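Local coordinates for hypothetical protein (Uncultured marine organism, PDB 2OP5) that is of unknown function but forms a dimer of ferredoxin-like chains, probably related to the dimeric alpha-beta barrel proteins, at residues T19-N22 against E23-F27. Sequence-based numbering, arbitrary orientation. Where two conformers were deposited one is given.
Sequences TSEN and ELELF
Ser20 caps the first turn of helix 21-28 by accepting a bond from the backbone of Glu23. Its OG lies 3.1 Å from Glu23 N, with an N-H...O angle of 152°, and the same hydroxyl rests 3.3 Å from Glu23 CB. A chi1 of 70° sets OG between the backbone N and the carbonyl carbon of Ser20, which turns it back over the start of the helix. With the extended backbone of Ser20 just ahead of the first turn, this is a serine N-cap. Without the hydroxyl, as with an alanine here, the amide of Glu23 is likely to lose its capping acceptor and the first turn to fray.

Behind the cap the i to i+4 helical hydrogen bonds begin. Leu24 N donates to Ser20 O at 3.2 Å, so Ser20 serves the helix through both its hydroxyl and its carbonyl. Glu25 N follows with a bond to Glu21 O at 2.9 Å, and Leu26 N with one to Asn22 O.

The side chains beyond the cap meet one another more loosely. Glu21 and Leu24 run alongside each other in the same direction, with OE2 of Glu21 3.9 Å from CD2 of Leu24. In the modelled conformer of Glu25, one of two, its side chain crosses that of Glu21 at about a right angle; any repulsion between the two carboxylates is therefore doubtful, and OE1 of Glu21 is engaged by His62 ND1.

This turn follows strand 10-17 at the surface of the chain. Leu24, the buried residue, packs on Phe18, His62 and Lys55 of strand 48-56, while OE2 of Glu23 accepts a hydrogen bond from Val99 N, tying the helix start to the segment that leads into strand 102-114.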
loop_
_atom_site.group_PDB
_atom_site.type_symbol
_atom_site.label_atom_id
_atom_site.label_comp_id
_atom_site.label_asym_id
_atom_site.label_seq_id
_atom_site.Cartn_x
_atom_site.Cartn_y
_atom_site.Cartn_z
ATOM N N THR A 19 -18.391 -6.241 7.576
ATOM C CA THR A 19 -19.435 -7.246 7.402
ATOM C C THR A 19 -20.589 -6.736 6.517
ATOM O O THR A 19 -21.499 -7.491 6.165
ATOM C CB THR A 19 -20.004 -7.744 8.753
ATOM O OG1 THR A 19 -20.689 -6.681 9.415
ATOM C CG2 THR A 19 -18.892 -8.306 9.661
ATOM N N SER A 20 -20.562 -5.454 6.176
ATOM C CA SER A 20 -21.558 -4.888 5.272
ATOM C C SER A 20 -20.985 -3.656 4.587
ATOM O O SER A 20 -20.076 -2.998 5.113
ATOM C CB SER A 20 -22.837 -4.503 6.016
ATOM O OG SER A 20 -22.616 -3.388 6.864
ATOM N N GLU A 21 -21.548 -3.358 3.418
ATOM C CA GLU A 21 -21.181 -2.198 2.652
ATOM C C GLU A 21 -21.603 -0.925 3.409
ATOM O O GLU A 21 -20.836 0.028 3.476
ATOM C CB GLU A 21 -21.813 -2.256 1.261
ATOM C CG GLU A 21 -21.298 -1.199 0.296
ATOM C CD GLU A 21 -19.809 -1.333 -0.030
ATOM O OE1 GLU A 21 -19.217 -2.425 0.187
ATOM O OE2 GLU A 21 -19.238 -0.337 -0.526
ATOM N N ASN A 22 -22.794 -0.912 4.005
ATOM C CA ASN A 22 -23.230 0.272 4.759
ATOM C C ASN A 22 -22.242 0.603 5.865
ATOM O O ASN A 22 -21.934 1.776 6.095
ATOM C CB ASN A 22 -24.655 0.139 5.328
ATOM C CG ASN A 22 -25.747 0.387 4.289
ATOM O OD1 ASN A 22 -25.484 0.772 3.143
ATOM N ND2 ASN A 22 -26.999 0.185 4.704
ATOM N N GLU A 23 -21.711 -0.415 6.525
ATOM C CA GLU A 23 -20.735 -0.172 7.588
ATOM C C GLU A 23 -19.426 0.411 7.035
ATOM O O GLU A 23 -18.849 1.339 7.619
ATOM C CB GLU A 23 -20.479 -1.440 8.389
ATOM C CG GLU A 23 -19.681 -1.165 9.649
ATOM C CD GLU A 23 -19.752 -2.294 10.655
ATOM O OE1 GLU A 23 -20.854 -2.836 10.870
ATOM O OE2 GLU A 23 -18.710 -2.622 11.258
ATOM N N LEU A 24 -18.967 -0.115 5.906
ATOM C CA LEU A 24 -17.788 0.438 5.236
ATOM C C LEU A 24 -18.011 1.911 4.889
ATOM O O LEU A 24 -17.147 2.750 5.169
ATOM C CB LEU A 24 -17.456 -0.383 3.979
ATOM C CG LEU A 24 -16.343 0.084 3.021
ATOM C CD1 LEU A 24 -15.794 -1.120 2.296
ATOM C CD2 LEU A 24 -16.749 1.191 2.018
ATOM N N GLU A 25 -19.178 2.229 4.323
ATOM C CA GLU A 25 -19.520 3.603 3.937
ATOM C C GLU A 25 -19.556 4.547 5.127
ATOM O O GLU A 25 -19.168 5.721 5.017
ATOM C CB GLU A 25 -20.878 3.655 3.246
ATOM C CG GLU A 25 -20.943 2.932 1.916
ATOM C CD GLU A 25 -22.310 3.023 1.283
ATOM O OE1 GLU A 25 -22.809 4.160 1.121
ATOM O OE2 GLU A 25 -22.879 1.960 0.945
ATOM N N LEU A 26 -20.042 4.044 6.265
ATOM C CA LEU A 26 -20.121 4.838 7.499
ATOM C C LEU A 26 -18.747 5.114 8.088
ATOM O O LEU A 26 -18.506 6.203 8.617
ATOM C CB LEU A 26 -20.975 4.140 8.559
ATOM C CG LEU A 26 -21.069 4.909 9.895
ATOM C CD1 LEU A 26 -21.745 6.258 9.707
ATOM C CD2 LEU A 26 -21.806 4.092 10.893
ATOM N N PHE A 27 -17.884 4.103 8.053
ATOM C CA PHE A 27 -16.496 4.203 8.510
ATOM C C PHE A 27 -15.743 5.224 7.667
ATOM O O PHE A 27 -15.008 6.055 8.204
ATOM C CB PHE A 27 -15.778 2.833 8.410
ATOM C CG PHE A 27 -14.387 2.840 9.000
ATOM C CD1 PHE A 27 -14.178 2.461 10.313
ATOM C CD2 PHE A 27 -13.307 3.257 8.262
ATOM C CE1 PHE A 27 -12.937 2.494 10.852
ATOM C CE2 PHE A 27 -12.068 3.305 8.816
ATOM C CZ PHE A 27 -11.878 2.906 10.109
#